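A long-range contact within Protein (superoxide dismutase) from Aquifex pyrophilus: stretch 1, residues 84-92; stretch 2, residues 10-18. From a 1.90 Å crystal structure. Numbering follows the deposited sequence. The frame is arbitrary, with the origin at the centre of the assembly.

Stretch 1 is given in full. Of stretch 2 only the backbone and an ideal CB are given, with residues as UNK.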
ATOM      1  N   TYR A  84     -19.305  13.020   2.128  1.00  9.17           N
ATOM      2  CA  TYR A  84     -19.077  13.408   3.515  1.00  9.68           C
ATOM      3  C   TYR A  84     -19.729  14.757   3.853  1.00 11.39           C
ATOM      4  O   TYR A  84     -20.591  14.835   4.729  1.00 11.55           O
ATOM      5  CB  TYR A  84     -17.566  13.443   3.771  1.00  6.55           C
ATOM      6  CG  TYR A  84     -17.124  13.996   5.107  1.00  8.88           C
ATOM      7  CD1 TYR A  84     -17.249  13.246   6.274  1.00  8.30           C
ATOM      8  CD2 TYR A  84     -16.518  15.248   5.192  1.00  8.48           C
ATOM      9  CE1 TYR A  84     -16.771  13.725   7.494  1.00  8.15           C
ATOM     10  CE2 TYR A  84     -16.039  15.738   6.407  1.00  9.96           C
ATOM     11  CZ  TYR A  84     -16.161  14.969   7.550  1.00 10.72           C
ATOM     12  OH  TYR A  84     -15.607  15.415   8.732  1.00 10.93           O
ATOM     13  N   PHE A  85     -19.332  15.809   3.145  1.00 11.51           N
ATOM     14  CA  PHE A  85     -19.886  17.140   3.381  1.00 12.14           C
ATOM     15  C   PHE A  85     -21.387  17.184   3.118  1.00 11.57           C
ATOM     16  O   PHE A  85     -22.147  17.777   3.889  1.00 12.33           O
ATOM     17  CB  PHE A  85     -19.185  18.174   2.499  1.00 11.42           C
ATOM     18  CG  PHE A  85     -17.744  18.408   2.856  1.00 11.61           C
ATOM     19  CD1 PHE A  85     -17.380  18.726   4.160  1.00 11.54           C
ATOM     20  CD2 PHE A  85     -16.751  18.325   1.882  1.00 11.11           C
ATOM     21  CE1 PHE A  85     -16.053  18.961   4.492  1.00 12.50           C
ATOM     22  CE2 PHE A  85     -15.417  18.559   2.205  1.00 11.34           C
ATOM     23  CZ  PHE A  85     -15.068  18.878   3.512  1.00 12.72           C
ATOM     24  N   GLY A  86     -21.811  16.517   2.048  1.00 10.77           N
ATOM     25  CA  GLY A  86     -23.212  16.491   1.671  1.00 11.26           C
ATOM     26  C   GLY A  86     -24.184  15.901   2.672  1.00 11.51           C
ATOM     27  O   GLY A  86     -25.387  16.157   2.594  1.00 12.59           O
ATOM     28  N   MET A  87     -23.683  15.128   3.625  1.00 10.22           N
ATOM     29  CA  MET A  87     -24.566  14.526   4.609  1.00 12.15           C
ATOM     30  C   MET A  87     -24.482  15.171   5.989  1.00 11.74           C
ATOM     31  O   MET A  87     -24.956  14.595   6.967  1.00 13.12           O
ATOM     32  CB  MET A  87     -24.314  13.018   4.712  1.00 11.99           C
ATOM     33  CG  MET A  87     -22.952  12.634   5.272  1.00 13.43           C
ATOM     34  SD  MET A  87     -22.772  10.857   5.461  1.00 13.68           S
ATOM     35  CE  MET A  87     -23.729  10.584   6.930  1.00 14.06           C
ATOM     36  N   LEU A  88     -23.889  16.360   6.069  1.00 13.97           N
ATOM     37  CA  LEU A  88     -23.762  17.067   7.343  1.00 15.34           C
ATOM     38  C   LEU A  88     -24.616  18.337   7.387  1.00 16.80           C
ATOM     39  O   LEU A  88     -24.568  19.161   6.469  1.00 19.85           O
ATOM     40  CB  LEU A  88     -22.295  17.418   7.621  1.00 13.74           C
ATOM     41  CG  LEU A  88     -21.345  16.245   7.880  1.00 14.22           C
ATOM     42  CD1 LEU A  88     -19.907  16.722   7.829  1.00 15.18           C
ATOM     43  CD2 LEU A  88     -21.652  15.593   9.221  1.00 13.79           C
ATOM     44  N   THR A  89     -25.433  18.461   8.433  1.00 18.14           N
ATOM     45  CA  THR A  89     -26.290  19.633   8.643  1.00 19.80           C
ATOM     46  C   THR A  89     -26.184  19.984  10.116  1.00 18.92           C
ATOM     47  O   THR A  89     -26.128  19.085  10.955  1.00 17.36           O
ATOM     48  CB  THR A  89     -27.788  19.353   8.317  1.00 21.78           C
ATOM     49  OG1 THR A  89     -27.876  18.464   7.204  1.00 33.01           O
ATOM     50  CG2 THR A  89     -28.496  20.593   7.937  1.00 21.63           C
ATOM     51  N   PRO A  90     -26.158  21.288  10.453  1.00 19.29           N
ATOM     52  CA  PRO A  90     -26.053  21.711  11.853  1.00 18.27           C
ATOM     53  C   PRO A  90     -27.102  21.081  12.770  1.00 18.92           C
ATOM     54  O   PRO A  90     -28.301  21.260  12.578  1.00 19.65           O
ATOM     55  CB  PRO A  90     -26.188  23.239  11.768  1.00 19.34           C
ATOM     56  CG  PRO A  90     -26.867  23.475  10.441  1.00 21.78           C
ATOM     57  CD  PRO A  90     -26.193  22.462   9.564  1.00 18.67           C
ATOM     58  N   GLY A  91     -26.634  20.289  13.727  1.00 17.87           N
ATOM     59  CA  GLY A  91     -27.517  19.629  14.668  1.00 18.00           C
ATOM     60  C   GLY A  91     -28.189  18.379  14.137  1.00 19.77           C
ATOM     61  O   GLY A  91     -28.901  17.707  14.878  1.00 21.12           O
ATOM     62  N   GLY A  92     -27.966  18.058  12.869  1.00 20.47           N
ATOM     63  CA  GLY A  92     -28.571  16.874  12.289  1.00 21.20           C
ATOM     64  C   GLY A  92     -29.954  17.156  11.742  1.00 23.68           C
ATOM     65  O   GLY A  92     -30.498  18.250  11.938  1.00 26.33           O
ATOM     66  N   UNK A  10     -21.972  24.367  -3.046  1.00 13.67           N
ATOM     67  CA  UNK A  10     -23.222  24.282  -2.307  1.00 15.12           C
ATOM     68  C   UNK A  10     -23.230  23.182  -1.240  1.00 16.86           C
ATOM     69  O   UNK A  10     -24.163  23.095  -0.445  1.00 17.92           O
ATOM     70  CB  UNK A  10     -24.374  24.050  -3.287  1.00 15.12           C
ATOM     71  N   UNK A  11     -22.200  22.342  -1.246  1.00 15.03           N
ATOM     72  CA  UNK A  11     -22.075  21.240  -0.293  1.00 15.84           C
ATOM     73  C   UNK A  11     -21.355  21.627   1.000  1.00 14.41           C
ATOM     74  O   UNK A  11     -21.332  20.848   1.950  1.00 15.74           O
ATOM     75  CB  UNK A  11     -21.334  20.076  -0.954  1.00 15.84           C
ATOM     76  N   UNK A  12     -20.745  22.811   1.027  1.00 12.89           N
ATOM     77  CA  UNK A  12     -19.996  23.269   2.198  1.00 13.50           C
ATOM     78  C   UNK A  12     -20.860  23.470   3.448  1.00 15.91           C
ATOM     79  O   UNK A  12     -21.752  24.322   3.469  1.00 17.16           O
ATOM     80  CB  UNK A  12     -19.286  24.582   1.862  1.00 13.50           C
ATOM     81  N   UNK A  13     -20.588  22.697   4.515  1.00 17.00           N
ATOM     82  CA  UNK A  13     -21.326  22.773   5.780  1.00 18.75           C
ATOM     83  C   UNK A  13     -20.894  24.011   6.558  1.00 18.67           C
ATOM     84  O   UNK A  13     -19.774  24.503   6.390  1.00 17.20           O
ATOM     85  CB  UNK A  13     -21.104  21.512   6.617  1.00 18.75           C
ATOM     86  N   UNK A  14     -21.772  24.496   7.427  1.00 19.62           N
ATOM     87  CA  UNK A  14     -21.466  25.666   8.233  1.00 19.85           C
ATOM     88  C   UNK A  14     -22.243  25.610   9.540  1.00 16.51           C
ATOM     89  O   UNK A  14     -23.368  25.118   9.589  1.00 15.01           O
ATOM     90  CB  UNK A  14     -21.788  26.952   7.469  1.00 19.85           C
ATOM     91  N   UNK A  15     -21.603  26.072  10.607  1.00 15.90           N
ATOM     92  CA  UNK A  15     -22.177  26.125  11.943  1.00 17.32           C
ATOM     93  C   UNK A  15     -22.572  24.752  12.476  1.00 17.62           C
ATOM     94  O   UNK A  15     -23.596  24.611  13.147  1.00 17.89           O
ATOM     95  CB  UNK A  15     -23.399  27.045  11.942  1.00 17.32           C
ATOM     96  N   UNK A  16     -21.756  23.744  12.187  1.00 17.60           N
ATOM     97  CA  UNK A  16     -22.028  22.393  12.671  1.00 17.09           C
ATOM     98  C   UNK A  16     -21.848  22.334  14.183  1.00 17.54           C
ATOM     99  O   UNK A  16     -21.121  23.129  14.771  1.00 19.23           O
ATOM    100  CB  UNK A  16     -21.114  21.376  11.984  1.00 17.09           C
ATOM    101  N   UNK A  17     -22.511  21.378  14.806  1.00 17.98           N
ATOM    102  CA  UNK A  17     -22.446  21.194  16.244  1.00 21.43           C
ATOM    103  C   UNK A  17     -21.259  20.275  16.583  1.00 19.41           C
ATOM    104  O   UNK A  17     -21.322  19.065  16.388  1.00 20.44           O
ATOM    105  CB  UNK A  17     -23.759  20.616  16.775  1.00 21.43           C
ATOM    106  N   UNK A  18     -20.177  20.863  17.081  1.00 18.83           N
ATOM    107  CA  UNK A  18     -19.009  20.073  17.440  1.00 19.18           C
ATOM    108  C   UNK A  18     -17.900  20.097  16.405  1.00 18.35           C
ATOM    109  O   UNK A  18     -16.807  19.592  16.649  1.00 19.31           O
ATOM    110  CB  UNK A  18     -19.432  18.623  17.685  1.00 19.18           C
TER

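Position 10 lies beyond the reach of stretch 1, and its ideal CB has nothing of that stretch within 5.5 Å, so the contact sets no preference. The residue is H10, whose NE2 is hydrogen-bonded elsewhere in the structure.

At position 11, CA-to-CB points toward the helical end of stretch 1, and the ideal CB stands 4.5 Å from F85 CB and 4.7 Å from G86 N. The surroundings offer carbon and a glycine without a side chain, so a branched or flexible apolar residue would suit. L11 takes the place: its CG lies 4.0 Å from G86 CA, and its backbone O approaches F85 CB at 3.5 Å.

Position 12 points away, and many residues would serve. K12 extends with every chi angle at t, and its NZ finds a hydrogen bond elsewhere.

Position 13 points back toward stretch 1, with phi -76° and psi 155°. The ideal CB is 4.2 Å from L88 O, while the F85 ring and the L88 side chain supply apolar surface. Valine, leucine or proline are all plausible, and the phi permits proline. P13 is found, its CD 3.7 Å from F85 CD1 and its CG 4.4 Å from L88 CB, so one compact ring touches both side chains.

Position 14 points away and favours no type; Q14 is there, and its backbone O lies 3.9 Å from P90 CD.

Position 15 has a phi of 60° and psi of 38°, a left-handed conformation that glycine and asparagine tolerate best. CA-to-CB runs sideways, with the ideal CB 4.7 Å from P90 CB. The residue is N15; its end leads away, and the contact comes from its backbone O, 3.2 Å from P90 CB.

Position 16 also points sideways, its ideal CB 5.0 Å from P90 CA, but a longer apolar chain could reach L88 and the P90 ring. Leucine, isoleucine or methionine would fit. L16 places CD1 4.1 Å from L88 CD1 and CD2 4.0 Å from P90 CD; CD2 is also 4.2 Å from L88 CB, so both methyls pack against L88, and CD2 also reaches the P90 ring.

Position 17 points toward the turn, its ideal CB 4.2 Å from G91 N. With little side chain there to pack against, a polar chain is reasonable. E17 brings OE1 to 3.7 Å from G91 CA, without a hydrogen bond.

Position 18, at phi 100° and psi -10°, would jam a CB against the preceding carbonyl O, which calls for glycine; G18 is there.

Stretch 2 (10-18) HLKPQNLEG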
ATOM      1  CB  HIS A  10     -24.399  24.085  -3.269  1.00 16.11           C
ATOM      2  CG  HIS A  10     -24.488  22.714  -3.863  1.00 16.00           C
ATOM      3  ND1 HIS A  10     -23.931  22.375  -5.074  1.00 17.58           N
ATOM      4  CD2 HIS A  10     -25.114  21.590  -3.417  1.00 17.47           C
ATOM      5  CE1 HIS A  10     -24.202  21.118  -5.355  1.00 17.77           C
ATOM      6  NE2 HIS A  10     -24.918  20.616  -4.368  1.00 19.06           N
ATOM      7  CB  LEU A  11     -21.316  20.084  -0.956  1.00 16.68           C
ATOM      8  CG  LEU A  11     -22.044  18.809  -1.384  1.00 19.00           C
ATOM      9  CD1 LEU A  11     -23.436  19.092  -1.892  1.00 17.32           C
ATOM     10  CD2 LEU A  11     -21.208  18.093  -2.433  1.00 19.18           C
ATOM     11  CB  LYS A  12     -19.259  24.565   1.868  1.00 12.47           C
ATOM     12  CG  LYS A  12     -18.242  24.985   2.906  1.00 13.01           C
ATOM     13  CD  LYS A  12     -17.556  26.256   2.458  1.00 17.41           C
ATOM     14  CE  LYS A  12     -16.527  26.722   3.462  1.00 18.56           C
ATOM     15  NZ  LYS A  12     -15.938  28.010   3.018  1.00 18.34           N
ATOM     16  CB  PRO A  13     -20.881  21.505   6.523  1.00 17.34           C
ATOM     17  CG  PRO A  13     -20.254  20.641   5.467  1.00 19.41           C
ATOM     18  CD  PRO A  13     -19.578  21.631   4.578  1.00 18.93           C
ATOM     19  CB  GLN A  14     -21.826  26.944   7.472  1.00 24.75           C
ATOM     20  CG  GLN A  14     -20.733  28.008   7.481  1.00 34.99           C
ATOM     21  CD  GLN A  14     -19.456  27.543   6.795  1.00 39.08           C
ATOM     22  OE1 GLN A  14     -18.574  26.962   7.425  1.00 42.19           O
ATOM     23  NE2 GLN A  14     -19.367  27.779   5.498  1.00 44.61           N
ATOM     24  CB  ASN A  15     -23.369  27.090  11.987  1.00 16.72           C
ATOM     25  CG  ASN A  15     -22.998  28.499  11.570  1.00 18.37           C
ATOM     26  OD1 ASN A  15     -21.893  28.962  11.825  1.00 19.30           O
ATOM     27  ND2 ASN A  15     -23.919  29.183  10.914  1.00 20.78           N
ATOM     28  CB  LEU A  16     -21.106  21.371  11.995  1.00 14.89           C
ATOM     29  CG  LEU A  16     -21.176  21.253  10.469  1.00 14.44           C
ATOM     30  CD1 LEU A  16     -20.158  20.236   9.982  1.00 15.64           C
ATOM     31  CD2 LEU A  16     -22.574  20.849  10.052  1.00 15.04           C
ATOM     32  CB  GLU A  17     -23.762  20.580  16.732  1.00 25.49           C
ATOM     33  CG  GLU A  17     -23.919  20.514  18.236  1.00 36.51           C
ATOM     34  CD  GLU A  17     -25.258  19.926  18.641  1.00 41.13           C
ATOM     35  OE1 GLU A  17     -26.300  20.376  18.107  1.00 44.37           O
ATOM     36  OE2 GLU A  17     -25.267  19.010  19.491  1.00 44.14           O
TER
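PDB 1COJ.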